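Local coordinates for phosphodiesterase (Trypanosoma brucei brucei, PDB 5H2Q), which belongs to the phosphodiesterase family of the HD clan, folding as an all-helical unit that carries a zinc site and a ligand pocket, at residues 212-217 and 312-317; 220-223 and 229-232; 307-310 and 316-319. All coordinates share one frame; numbering follows the deposited sequence.

Contact 1 (212-217 and 312-317)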
loop_
_atom_site.group_PDB
_atom_site.type_symbol
_atom_site.label_atom_id
_atom_site.label_comp_id
_atom_site.label_asym_id
_atom_site.label_seq_id
_atom_site.Cartn_x
_atom_site.Cartn_y
_atom_site.Cartn_z
ATOM N N GLU A 212 14.159 -11.974 -2.443
ATOM C CA GLU A 212 15.456 -12.649 -2.381
ATOM C C GLU A 212 16.635 -11.653 -2.432
ATOM O O GLU A 212 17.634 -11.895 -1.746
ATOM C CB GLU A 212 15.568 -13.786 -3.418
ATOM C CG GLU A 212 14.580 -14.931 -3.171
ATOM C CD GLU A 212 14.561 -15.662 -1.836
ATOM O OE1 GLU A 212 13.468 -16.128 -1.438
ATOM O OE2 GLU A 212 15.628 -15.785 -1.192
ATOM N N LYS A 213 16.485 -10.501 -3.141
ATOM C CA LYS A 213 17.516 -9.456 -3.182
ATOM C C LYS A 213 17.741 -8.865 -1.778
ATOM O O LYS A 213 18.886 -8.601 -1.396
ATOM C CB LYS A 213 17.185 -8.351 -4.198
ATOM C CG LYS A 213 18.370 -7.432 -4.485
ATOM C CD LYS A 213 18.054 -6.267 -5.414
ATOM C CE LYS A 213 19.218 -5.298 -5.429
ATOM N NZ LYS A 213 18.968 -4.114 -6.291
ATOM N N TYR A 214 16.660 -8.711 -1.001
ATOM C CA TYR A 214 16.730 -8.196 0.361
ATOM C C TYR A 214 17.408 -9.217 1.268
ATOM O O TYR A 214 18.341 -8.859 1.987
ATOM C CB TYR A 214 15.320 -7.854 0.879
ATOM C CG TYR A 214 15.235 -7.524 2.353
ATOM C CD1 TYR A 214 15.656 -6.285 2.837
ATOM C CD2 TYR A 214 14.657 -8.412 3.254
ATOM C CE1 TYR A 214 15.562 -5.968 4.192
ATOM C CE2 TYR A 214 14.582 -8.119 4.615
ATOM C CZ TYR A 214 15.017 -6.884 5.077
ATOM O OH TYR A 214 14.915 -6.582 6.417
ATOM N N LEU A 215 16.946 -10.488 1.216
ATOM C CA LEU A 215 17.474 -11.581 2.033
ATOM C C LEU A 215 18.960 -11.834 1.813
ATOM O O LEU A 215 19.645 -12.182 2.774
ATOM C CB LEU A 215 16.653 -12.876 1.855
ATOM C CG LEU A 215 15.179 -12.847 2.274
ATOM C CD1 LEU A 215 14.457 -14.089 1.786
ATOM C CD2 LEU A 215 15.005 -12.690 3.782
ATOM N N GLU A 216 19.465 -11.629 0.583
ATOM C CA GLU A 216 20.887 -11.807 0.301
ATOM C C GLU A 216 21.725 -10.666 0.833
ATOM O O GLU A 216 22.821 -10.910 1.353
ATOM C CB GLU A 216 21.180 -12.076 -1.179
ATOM C CG GLU A 216 21.689 -13.491 -1.410
ATOM C CD GLU A 216 23.130 -13.772 -1.034
ATOM O OE1 GLU A 216 23.398 -14.042 0.160
ATOM O OE2 GLU A 216 23.986 -13.780 -1.946
ATOM N N LEU A 217 21.209 -9.420 0.746
ATOM C CA LEU A 217 21.937 -8.271 1.300
ATOM C C LEU A 217 22.005 -8.407 2.815
ATOM O O LEU A 217 22.992 -7.977 3.410
ATOM C CB LEU A 217 21.342 -6.905 0.887
ATOM C CG LEU A 217 21.427 -6.510 -0.595
ATOM C CD1 LEU A 217 20.695 -5.211 -0.843
ATOM C CD2 LEU A 217 22.877 -6.379 -1.087
ATOM N N ALA A 312 15.334 -12.888 9.172
ATOM C CA ALA A 312 16.593 -12.279 8.731
ATOM C C ALA A 312 16.966 -10.973 9.436
ATOM O O ALA A 312 18.157 -10.640 9.506
ATOM C CB ALA A 312 16.584 -12.057 7.231
ATOM N N CYS A 313 15.959 -10.195 9.893
ATOM C CA CYS A 313 16.242 -8.865 10.426
ATOM C C CYS A 313 15.114 -8.241 11.228
ATOM O O CYS A 313 15.404 -7.562 12.203
ATOM C CB CYS A 313 16.662 -7.951 9.272
ATOM S SG CYS A 313 17.129 -6.270 9.759
ATOM N N LEU A 314 13.844 -8.420 10.818
ATOM C CA LEU A 314 12.703 -7.717 11.429
ATOM C C LEU A 314 12.007 -8.456 12.570
ATOM O O LEU A 314 10.788 -8.629 12.551
ATOM C CB LEU A 314 11.695 -7.314 10.321
ATOM C CG LEU A 314 12.289 -6.552 9.128
ATOM C CD1 LEU A 314 11.204 -6.127 8.147
ATOM C CD2 LEU A 314 13.089 -5.314 9.573
ATOM N N GLN A 315 12.778 -8.786 13.637
ATOM C CA GLN A 315 12.300 -9.499 14.819
ATOM C C GLN A 315 11.091 -8.868 15.466
ATOM O O GLN A 315 10.248 -9.592 15.985
ATOM C CB GLN A 315 13.435 -9.689 15.870
ATOM C CG GLN A 315 14.687 -10.400 15.349
ATOM C CD GLN A 315 14.540 -11.904 15.333
ATOM O OE1 GLN A 315 14.862 -12.599 16.306
ATOM N NE2 GLN A 315 14.084 -12.445 14.212
ATOM N N GLY A 316 10.991 -7.531 15.425
ATOM C CA GLY A 316 9.859 -6.812 16.001
ATOM C C GLY A 316 8.535 -7.000 15.287
ATOM O O GLY A 316 7.489 -6.684 15.858
ATOM N N MET A 317 8.573 -7.538 14.039
ATOM C CA MET A 317 7.380 -7.813 13.221
ATOM C C MET A 317 6.918 -9.287 13.335
ATOM O O MET A 317 6.120 -9.735 12.519
ATOM C CB MET A 317 7.615 -7.415 11.753
ATOM C CG MET A 317 7.353 -5.933 11.464
ATOM S SD MET A 317 7.883 -5.512 9.803
ATOM C CE MET A 317 6.518 -6.345 8.803
#
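The Y214 ring meets 312-317 through its phenol end: the faces meet nothing of this segment, and the approach is by OH alone. C313 CB stands 3.6 Å from Y214 OH and L314 CG stands 3.8 Å from the same oxygen, and the two carbons fall on opposite sides of the ring plane. Seen from OH they subtend about 77°, so the oxygen sits in the notch between two consecutive side chains. Y214 reaches this notch because its CG is anti to the backbone N (chi1 170°), which carries the ring out from the helix towards the turn, where it crosses the L314 side chain at a slant.

One residue on, L215 adds an apolar touch, its CD2 lying 3.8 Å from A312 CB. The CA atoms of this pair are also the nearest across the segments, at 6.8 Å.

The receiving side is the end of helix 290-312 and the turn after it. C313 is the first residue to abandon helical phi/psi, with phi near -165°. Beyond it the chain tightens into a short 3-10 segment at Q315 and G316, and M317 N bonds back to L314 O at 2.9 Å. The Q315 side-chain amide returns to the carbonyl of V310, tying the turn to its own helix.

The contact is van der Waals in character and partly buried: a hydroxyl set between carbons, beside one apolar pair. It places a helix flank against the last residue of helix 290-312 and the turn that follows. Helix 207-217 is also packed on helix 227-242, where Y214 touches T233 and V236, while Y214 and L314 both rest on I309 of helix 290-312 and L314 also meets V109 in a neighbouring loop.

Contact 2 (220-223 and 229-232)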
loop_
_atom_site.group_PDB
_atom_site.type_symbol
_atom_site.label_atom_id
_atom_site.label_comp_id
_atom_site.label_asym_id
_atom_site.label_seq_id
_atom_site.Cartn_x
_atom_site.Cartn_y
_atom_site.Cartn_z
ATOM N N THR A 220 24.948 -10.779 5.108
ATOM C CA THR A 220 26.067 -10.046 5.706
ATOM C C THR A 220 25.402 -8.902 6.496
ATOM O O THR A 220 24.509 -8.242 5.958
ATOM C CB THR A 220 27.029 -9.506 4.637
ATOM O OG1 THR A 220 26.295 -8.762 3.661
ATOM C CG2 THR A 220 27.852 -10.602 3.973
ATOM N N SER A 221 25.797 -8.714 7.774
ATOM C CA SER A 221 25.279 -7.716 8.728
ATOM C C SER A 221 24.643 -6.455 8.096
ATOM O O SER A 221 25.285 -5.775 7.284
ATOM C CB SER A 221 26.370 -7.313 9.718
ATOM O OG SER A 221 25.881 -6.432 10.714
ATOM N N TYR A 222 23.374 -6.159 8.477
ATOM C CA TYR A 222 22.620 -4.990 8.003
ATOM C C TYR A 222 23.424 -3.715 8.219
ATOM O O TYR A 222 23.971 -3.521 9.297
ATOM C CB TYR A 222 21.234 -4.890 8.682
ATOM C CG TYR A 222 20.372 -3.778 8.124
ATOM C CD1 TYR A 222 19.975 -3.781 6.791
ATOM C CD2 TYR A 222 19.972 -2.711 8.920
ATOM C CE1 TYR A 222 19.181 -2.766 6.269
ATOM C CE2 TYR A 222 19.187 -1.679 8.404
ATOM C CZ TYR A 222 18.799 -1.710 7.073
ATOM O OH TYR A 222 18.034 -0.710 6.528
ATOM N N ASN A 223 23.588 -2.914 7.165
ATOM C CA ASN A 223 24.357 -1.682 7.210
ATOM C C ASN A 223 23.424 -0.489 7.020
ATOM O O ASN A 223 23.136 -0.096 5.892
ATOM C CB ASN A 223 25.492 -1.697 6.167
ATOM C CG ASN A 223 26.471 -0.546 6.267
ATOM O OD1 ASN A 223 26.525 0.187 7.257
ATOM N ND2 ASN A 223 27.291 -0.376 5.242
ATOM N N HIS A 229 20.975 -1.009 1.264
ATOM C CA HIS A 229 20.385 -1.694 2.403
ATOM C C HIS A 229 19.076 -1.008 2.842
ATOM O O HIS A 229 18.067 -1.696 2.996
ATOM C CB HIS A 229 21.393 -1.762 3.575
ATOM C CG HIS A 229 22.383 -2.884 3.458
ATOM N ND1 HIS A 229 23.149 -3.067 2.306
ATOM C CD2 HIS A 229 22.701 -3.852 4.349
ATOM C CE1 HIS A 229 23.904 -4.132 2.538
ATOM N NE2 HIS A 229 23.675 -4.640 3.754
ATOM N N ARG A 230 19.087 0.345 3.018
ATOM C CA ARG A 230 17.875 1.051 3.470
ATOM C C ARG A 230 16.777 1.045 2.400
ATOM O O ARG A 230 15.610 0.838 2.751
ATOM C CB ARG A 230 18.185 2.466 3.971
ATOM C CG ARG A 230 19.144 2.468 5.165
ATOM C CD ARG A 230 19.177 3.779 5.947
ATOM N NE ARG A 230 19.336 4.944 5.079
ATOM C CZ ARG A 230 20.500 5.406 4.633
ATOM N NH1 ARG A 230 21.635 4.796 4.957
ATOM N NH2 ARG A 230 20.539 6.475 3.851
ATOM N N GLN A 231 17.150 1.225 1.120
ATOM C CA GLN A 231 16.186 1.184 -0.000
ATOM C C GLN A 231 15.519 -0.185 -0.087
ATOM O O GLN A 231 14.310 -0.264 -0.257
ATOM C CB GLN A 231 16.807 1.551 -1.355
ATOM C CG GLN A 231 15.765 1.633 -2.495
ATOM C CD GLN A 231 14.729 2.729 -2.273
ATOM O OE1 GLN A 231 15.073 3.908 -2.120
ATOM N NE2 GLN A 231 13.443 2.356 -2.194
ATOM N N MET A 232 16.301 -1.265 0.046
ATOM C CA MET A 232 15.723 -2.599 0.040
ATOM C C MET A 232 14.778 -2.804 1.220
ATOM O O MET A 232 13.746 -3.428 1.045
ATOM C CB MET A 232 16.808 -3.691 -0.068
ATOM C CG MET A 232 17.419 -3.802 -1.472
ATOM S SD MET A 232 16.316 -4.073 -2.882
ATOM C CE MET A 232 15.238 -5.321 -2.225
#
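N223 and H229 bring the two backbones closest, their CA atoms 6.2 Å apart: 220-223 is irregular, with psi between 94° and 131° giving an open course, whereas 229-232 is regular helix. The arrangement is a helix-loop-helix connection in which the linker after helix 207-217 folds back over the first turn of helix 227-242.

H229 is the buried centre. Its CB points towards the linker, and N223 CB sits over one face of the imidazole in a CH-pi contact, 4.2 Å from the centroid and displaced towards the rim. The Y222 ring lies alongside, its plane 38° from that of the imidazole. This pairing is oblique, neither a stack nor edge-to-face. H229 CB approaches Y222 CE1 to 3.6 Å, and H229 O lies at the phenol edge near the ring plane.

The far end of Y222 reaches the next residue of the helix, with OH 3.6 Å from R230 CG, phenol and arginine side chains crossing at about a right angle. That hydroxyl is held by hydrogen bonds to K112 O and T233 OG1, the latter also bonded to H229 O. R230 directs its guanidinium elsewhere, NE forming a salt bridge with E117 and NH1 bonding to V224 O. The closest approach is oblique to the imidazole plane: H229 CD2 is 3.1 Å from N223 N, a tight packing contact.

Contact 3 (307-310 and 316-319); sequences QKIV and GMQW
This contact belongs to a tight turn between two consecutive helices of the all-helical phosphodiesterase fold, where the end of helix 290-312 and the start of helix 318-334 come together. The CA atoms of V310 and Q318 are 6.0 Å apart, and V310 is the central side chain, pointing at the second segment with a different methyl for each neighbour. CG1, anti to the backbone N (chi1 169°), meets Q318 OE1 at 3.3 Å. CG2 turns to the M317 carbonyl, 3.4 Å from its O, and also touches M317 CB at 4.0 Å.

A looser apolar pair lies beside it: I309 CD1 and M317 CE are 4.3 Å apart, the thioether chain bending at its last torsion. The I309 side chain is about 14 Å from the bound LLI, so this packing stands well back from the ligand.

Q318 crosses V310 at about a right angle. With methyls against oxygens and two apolar pairs, the contact is nondirectional van der Waals packing, while the amide of Q318, through NE2, and the carbonyl of M317 have their hydrogen bonds to D322 OD1 and T320 OG1 of helix 318-334.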
loop_
_atom_site.group_PDB
_atom_site.type_symbol
_atom_site.label_atom_id
_atom_site.label_comp_id
_atom_site.label_asym_id
_atom_site.label_seq_id
_atom_site.Cartn_x
_atom_site.Cartn_y
_atom_site.Cartn_z
ATOM N N GLN A 307 7.720 -14.660 7.331
ATOM C CA GLN A 307 8.626 -15.508 8.111
ATOM C C GLN A 307 10.094 -15.182 7.808
ATOM O O GLN A 307 10.872 -15.021 8.746
ATOM C CB GLN A 307 8.316 -17.015 7.863
ATOM C CG GLN A 307 9.131 -17.999 8.719
ATOM C CD GLN A 307 8.680 -18.011 10.159
ATOM O OE1 GLN A 307 7.648 -18.595 10.513
ATOM N NE2 GLN A 307 9.441 -17.354 11.022
ATOM N N LYS A 308 10.455 -15.063 6.513
ATOM C CA LYS A 308 11.816 -14.814 6.030
ATOM C C LYS A 308 12.335 -13.424 6.421
ATOM O O LYS A 308 13.508 -13.292 6.795
ATOM C CB LYS A 308 11.928 -15.014 4.513
ATOM C CG LYS A 308 11.833 -16.479 4.051
ATOM C CD LYS A 308 11.723 -16.546 2.520
ATOM C CE LYS A 308 11.679 -17.959 1.975
ATOM N NZ LYS A 308 11.516 -17.962 0.491
ATOM N N ILE A 309 11.481 -12.382 6.293
ATOM C CA ILE A 309 11.941 -11.037 6.628
ATOM C C ILE A 309 12.089 -10.872 8.149
ATOM O O ILE A 309 13.043 -10.208 8.565
ATOM C CB ILE A 309 11.140 -9.883 5.945
ATOM C CG1 ILE A 309 9.731 -9.731 6.554
ATOM C CG2 ILE A 309 11.129 -10.065 4.412
ATOM C CD1 ILE A 309 8.861 -8.561 5.959
ATOM N N VAL A 310 11.197 -11.507 8.954
ATOM C CA VAL A 310 11.221 -11.503 10.425
ATOM C C VAL A 310 12.500 -12.215 10.901
ATOM O O VAL A 310 13.267 -11.633 11.661
ATOM C CB VAL A 310 9.932 -12.067 11.103
ATOM C CG1 VAL A 310 10.132 -12.274 12.603
ATOM C CG2 VAL A 310 8.725 -11.160 10.858
ATOM N N GLY A 316 10.991 -7.531 15.425
ATOM C CA GLY A 316 9.859 -6.812 16.001
ATOM C C GLY A 316 8.535 -7.000 15.287
ATOM O O GLY A 316 7.489 -6.684 15.858
ATOM N N MET A 317 8.573 -7.538 14.039
ATOM C CA MET A 317 7.380 -7.813 13.221
ATOM C C MET A 317 6.918 -9.287 13.335
ATOM O O MET A 317 6.120 -9.735 12.519
ATOM C CB MET A 317 7.615 -7.415 11.753
ATOM C CG MET A 317 7.353 -5.933 11.464
ATOM S SD MET A 317 7.883 -5.512 9.803
ATOM C CE MET A 317 6.518 -6.345 8.803
ATOM N N GLN A 318 7.359 -10.016 14.387
ATOM C CA GLN A 318 6.976 -11.423 14.617
ATOM C C GLN A 318 5.444 -11.655 14.667
ATOM O O GLN A 318 4.984 -12.708 14.220
ATOM C CB GLN A 318 7.686 -11.957 15.893
ATOM C CG GLN A 318 7.351 -13.410 16.309
ATOM C CD GLN A 318 7.683 -14.444 15.251
ATOM O OE1 GLN A 318 8.776 -14.454 14.667
ATOM N NE2 GLN A 318 6.752 -15.349 14.997
ATOM N N TRP A 319 4.648 -10.659 15.150
ATOM C CA TRP A 319 3.188 -10.761 15.236
ATOM C C TRP A 319 2.531 -11.022 13.866
ATOM O O TRP A 319 1.423 -11.588 13.822
ATOM C CB TRP A 319 2.567 -9.516 15.909
ATOM C CG TRP A 319 2.237 -8.388 14.955
ATOM C CD1 TRP A 319 1.137 -8.290 14.153
ATOM C CD2 TRP A 319 3.023 -7.210 14.703
ATOM N NE1 TRP A 319 1.198 -7.139 13.398
ATOM C CE2 TRP A 319 2.329 -6.443 13.738
ATOM C CE3 TRP A 319 4.243 -6.719 15.210
ATOM C CZ2 TRP A 319 2.811 -5.208 13.271
ATOM C CZ3 TRP A 319 4.725 -5.500 14.741
ATOM C CH2 TRP A 319 4.022 -4.766 13.771
#

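Overall arrangement
From the N terminus, the chain runs through about two hundred residues before helix 207-217 opens the long loop that contact 1 closes at 312-317, 95 residues on. Contact 2 is nested inside that loop as a short local closure joining the linker 220-223 to helix 227-242. Contact 3 follows in series, closing the short turn between helix 290-312 and helix 318-334, and ends on the same turn as contact 1, sharing G316 and M317. Contacts 1 and 2 touch where L217 CD1 meets M232 CG at 3.6 Å, whereas contacts 2 and 3 do not touch. Contact 1 thus stands between them, joining helix 207-217, on which helix 227-242 packs, to that turn.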